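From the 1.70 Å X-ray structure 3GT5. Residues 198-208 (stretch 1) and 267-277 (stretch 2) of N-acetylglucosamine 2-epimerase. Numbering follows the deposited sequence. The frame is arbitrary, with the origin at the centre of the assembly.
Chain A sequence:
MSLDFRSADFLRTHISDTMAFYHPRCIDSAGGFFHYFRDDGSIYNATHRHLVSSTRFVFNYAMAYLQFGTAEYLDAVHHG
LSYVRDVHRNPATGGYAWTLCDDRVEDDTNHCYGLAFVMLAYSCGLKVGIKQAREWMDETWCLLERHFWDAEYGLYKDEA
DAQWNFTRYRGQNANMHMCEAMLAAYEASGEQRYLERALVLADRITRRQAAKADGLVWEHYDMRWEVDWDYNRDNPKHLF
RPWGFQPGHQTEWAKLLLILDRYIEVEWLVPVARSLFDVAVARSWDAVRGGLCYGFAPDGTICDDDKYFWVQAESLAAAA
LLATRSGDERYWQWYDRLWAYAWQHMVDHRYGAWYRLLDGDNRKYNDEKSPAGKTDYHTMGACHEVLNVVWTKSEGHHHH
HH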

# COMPACT_ATOMS: atom_id res chain seq x y z
N ALA A 198 11.69 -10.69 1.81
CA ALA A 198 10.85 -9.78 2.65
C ALA A 198 11.48 -9.48 3.98
O ALA A 198 11.48 -8.33 4.46
CB ALA A 198 9.42 -10.37 2.85
N LEU A 199 12.05 -10.50 4.62
CA LEU A 199 12.68 -10.32 5.91
C LEU A 199 13.90 -9.45 5.84
O LEU A 199 14.11 -8.64 6.77
CB LEU A 199 13.04 -11.68 6.56
CG LEU A 199 13.62 -11.56 7.98
CD1 LEU A 199 12.62 -11.00 8.99
CD2 LEU A 199 14.23 -12.95 8.45
N VAL A 200 14.75 -9.66 4.83
CA VAL A 200 15.96 -8.82 4.61
C VAL A 200 15.55 -7.32 4.48
O VAL A 200 16.12 -6.46 5.17
CB VAL A 200 16.78 -9.23 3.37
CG1 VAL A 200 17.91 -8.18 3.07
CG2 VAL A 200 17.39 -10.64 3.53
N LEU A 201 14.55 -7.05 3.66
CA LEU A 201 14.05 -5.67 3.45
C LEU A 201 13.57 -5.08 4.76
O LEU A 201 13.91 -3.93 5.11
CB LEU A 201 12.92 -5.65 2.42
CG LEU A 201 13.20 -6.05 0.98
CD1 LEU A 201 11.88 -6.08 0.14
CD2 LEU A 201 14.27 -5.16 0.30
N ALA A 202 12.74 -5.84 5.51
CA ALA A 202 12.31 -5.37 6.84
C ALA A 202 13.45 -5.06 7.82
O ALA A 202 13.46 -4.05 8.49
CB ALA A 202 11.31 -6.35 7.49
N ASP A 203 14.45 -5.94 7.86
CA ASP A 203 15.58 -5.73 8.73
C ASP A 203 16.35 -4.46 8.35
O ASP A 203 16.63 -3.59 9.21
CB ASP A 203 16.49 -6.93 8.64
CG ASP A 203 17.81 -6.68 9.36
OD1 ASP A 203 17.79 -6.33 10.53
OD2 ASP A 203 18.88 -6.74 8.68
N ARG A 204 16.64 -4.32 7.07
CA ARG A 204 17.44 -3.18 6.60
C ARG A 204 16.70 -1.87 6.84
O ARG A 204 17.29 -0.88 7.31
CB ARG A 204 17.80 -3.32 5.13
CG ARG A 204 18.73 -4.46 4.79
CD ARG A 204 20.04 -4.44 5.55
NE ARG A 204 20.87 -5.53 5.02
CZ ARG A 204 20.80 -6.79 5.42
NH1 ARG A 204 19.99 -7.12 6.41
NH2 ARG A 204 21.56 -7.74 4.85
N ILE A 205 15.42 -1.83 6.52
CA ILE A 205 14.66 -0.56 6.73
C ILE A 205 14.34 -0.29 8.23
O ILE A 205 14.59 0.82 8.75
CB ILE A 205 13.36 -0.55 5.91
CG1 ILE A 205 13.63 -0.63 4.40
CG2 ILE A 205 12.50 0.73 6.23
CD1 ILE A 205 14.43 0.57 3.74
N THR A 206 13.69 -1.23 8.91
CA THR A 206 13.13 -0.93 10.24
C THR A 206 14.19 -0.99 11.36
O THR A 206 13.92 -0.51 12.41
CB THR A 206 11.92 -1.78 10.61
OG1 THR A 206 12.36 -3.15 10.86
CG2 THR A 206 10.86 -1.73 9.52
N ARG A 207 15.36 -1.57 11.10
CA ARG A 207 16.47 -1.58 12.05
C ARG A 207 17.60 -0.69 11.59
O ARG A 207 17.82 0.36 12.23
CB ARG A 207 16.92 -3.00 12.38
CG ARG A 207 15.79 -3.80 13.02
CD ARG A 207 16.29 -4.85 14.02
NE ARG A 207 16.95 -5.91 13.31
CZ ARG A 207 17.47 -7.00 13.87
NH1 ARG A 207 18.02 -7.91 13.10
NH2 ARG A 207 17.47 -7.15 15.19
N ARG A 208 18.31 -1.05 10.53
CA ARG A 208 19.47 -0.24 10.12
C ARG A 208 19.12 1.19 9.74
O ARG A 208 19.75 2.13 10.26
CB ARG A 208 20.20 -0.88 8.97
CG ARG A 208 21.59 -0.32 8.81
CD ARG A 208 22.24 -0.93 7.56
NE ARG A 208 21.54 -0.60 6.31
CZ ARG A 208 21.73 -1.22 5.14
NH1 ARG A 208 22.61 -2.22 5.03
NH2 ARG A 208 21.03 -0.86 4.06
N GLU A 267 13.00 -13.07 17.25
CA GLU A 267 12.54 -12.30 18.40
C GLU A 267 12.34 -10.82 18.10
O GLU A 267 11.54 -10.16 18.76
CB GLU A 267 13.48 -12.47 19.63
N TRP A 268 13.06 -10.30 17.11
CA TRP A 268 13.12 -8.84 16.96
C TRP A 268 11.88 -8.18 16.35
O TRP A 268 11.67 -6.97 16.55
CB TRP A 268 14.37 -8.41 16.21
CG TRP A 268 14.44 -8.76 14.79
CD1 TRP A 268 15.07 -9.83 14.24
CD2 TRP A 268 13.91 -8.01 13.68
NE1 TRP A 268 14.98 -9.79 12.87
CE2 TRP A 268 14.28 -8.67 12.50
CE3 TRP A 268 13.22 -6.79 13.57
CZ2 TRP A 268 13.95 -8.18 11.24
CZ3 TRP A 268 12.88 -6.33 12.32
CH2 TRP A 268 13.25 -7.01 11.17
N LEU A 269 11.04 -8.93 15.64
CA LEU A 269 9.97 -8.31 14.87
C LEU A 269 8.95 -7.53 15.72
O LEU A 269 8.65 -6.35 15.43
CB LEU A 269 9.26 -9.38 14.03
CG LEU A 269 10.15 -10.08 13.00
CD1 LEU A 269 9.44 -11.42 12.51
CD2 LEU A 269 10.51 -9.15 11.85
N VAL A 270 8.43 -8.16 16.76
CA VAL A 270 7.36 -7.56 17.56
C VAL A 270 7.85 -6.32 18.31
O VAL A 270 7.19 -5.30 18.22
CB VAL A 270 6.61 -8.57 18.45
CG1 VAL A 270 5.52 -7.85 19.30
CG2 VAL A 270 6.01 -9.66 17.62
N PRO A 271 8.99 -6.37 19.03
CA PRO A 271 9.43 -5.17 19.73
C PRO A 271 9.67 -3.98 18.78
O PRO A 271 9.39 -2.80 19.12
CB PRO A 271 10.74 -5.59 20.41
CG PRO A 271 10.73 -7.04 20.45
CD PRO A 271 9.79 -7.56 19.41
N VAL A 272 10.22 -4.27 17.60
CA VAL A 272 10.42 -3.19 16.61
C VAL A 272 9.07 -2.63 16.14
O VAL A 272 8.88 -1.40 16.09
CB VAL A 272 11.31 -3.62 15.44
CG1 VAL A 272 11.30 -2.59 14.30
CG2 VAL A 272 12.74 -3.88 15.89
N ALA A 273 8.12 -3.52 15.84
CA ALA A 273 6.74 -3.13 15.47
C ALA A 273 6.11 -2.22 16.53
O ALA A 273 5.53 -1.19 16.19
CB ALA A 273 5.84 -4.39 15.28
N ARG A 274 6.22 -2.62 17.80
CA ARG A 274 5.64 -1.82 18.92
C ARG A 274 6.30 -0.44 19.00
O ARG A 274 5.62 0.58 19.18
CB ARG A 274 5.77 -2.57 20.26
CG ARG A 274 4.97 -3.87 20.29
CD ARG A 274 4.92 -4.47 21.69
NE ARG A 274 4.20 -3.56 22.58
CZ ARG A 274 3.65 -3.92 23.75
NH1 ARG A 274 3.73 -5.17 24.18
NH2 ARG A 274 3.02 -2.99 24.48
N SER A 275 7.62 -0.38 18.82
CA SER A 275 8.35 0.91 18.89
C SER A 275 7.88 1.85 17.77
O SER A 275 7.70 3.07 17.99
CB SER A 275 9.89 0.72 18.85
OG SER A 275 10.39 0.41 17.53
N LEU A 276 7.69 1.31 16.56
CA LEU A 276 7.27 2.13 15.44
C LEU A 276 5.84 2.66 15.63
O LEU A 276 5.54 3.86 15.40
CB LEU A 276 7.33 1.33 14.13
CG LEU A 276 8.76 0.98 13.68
CD1 LEU A 276 8.79 0.06 12.43
CD2 LEU A 276 9.62 2.26 13.42
N PHE A 277 4.96 1.75 16.01
CA PHE A 277 3.54 2.09 16.14
C PHE A 277 3.35 3.12 17.29
O PHE A 277 2.70 4.15 17.09
CB PHE A 277 2.71 0.85 16.38
CG PHE A 277 1.23 1.15 16.57
CD1 PHE A 277 0.36 0.97 15.53
CD2 PHE A 277 0.73 1.60 17.78
CE1 PHE A 277 -0.99 1.24 15.64
CE2 PHE A 277 -0.65 1.87 17.91
CZ PHE A 277 -1.50 1.68 16.84

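How do the two backbones lie against each other? Residues 198-208 are helical throughout, with a wider pi-type turn at 204-208; most of the second stretch is helical, and that helix runs on past Phe277. Their N-to-C directions differ by 47°, and the axes come no nearer than 10.9 Å. That is a generous spacing, and side chains must bridge it. The backbones are nearest where the CA atoms of Thr206 and Val272 stand 7.3 Å apart. No hydrogen bond crosses the contact, so shape, apolar packing and one cation-pi stack hold it together.

What is the main bump, and which hollow receives it? It is the indole of Trp268, near the beginning of the second stretch. The CA-to-CB bond of Trp268 points toward the first helix, and Trp268 has the largest area covered of any residue here. Its six-membered ring leads. Trp268 CH2, at the tip, comes within 3.9 Å of Ala202 C and 3.6 Å of Asp203 CA, reaching the helix backbone itself. The small side chain of Ala202 leaves that approach open, its CB lying 4.2 Å from Trp268 CH2. Leu199 forms another part of the hollow: its CB points sideways, but its end swings nearer, placing CD1 3.8 Å from Trp268 CZ2. Near the plane of the ring, at its edge, Thr206 OG1 lies 3.5 Å from Trp268 CZ3.

What covers the face of the indole? The guanidinium of Arg207 lies flat on it, with planes at 7° and centres 3.6 Å apart. Arg207 CZ sits 3.6 Å from the centroid of the five-membered ring of Trp268, almost on the ring normal, so the positive charge meets the pi cloud in a cation-pi contact. Farther back along the same side chain, Arg207 CD adds a CH-pi contact to the six-membered ring. Asp203 steadies this lid from one turn earlier: its OD1 accepts a hydrogen bond from Arg207 NE at 2.9 Å, part of a salt bridge, and another from Arg207 NH1 at 3.0 Å.

How is the rest of the seam filled? Thr206 points toward the second helix and fits near Val272 and Leu276, one helical turn apart. Thr206 OG1 is 3.6 Å from Val272 CG1, while Thr206 CG2 is 4.0 Å from Leu276 CD1. The hydroxyl donates to its own helix, from Thr206 OG1 to Ala202 O at 2.8 Å, which satisfies its proton beside apolar neighbours. Toward the start of the first stretch, Leu199 CD1 also meets Leu269 CD2 at 4.0 Å, extending the apolar packing beyond the indole.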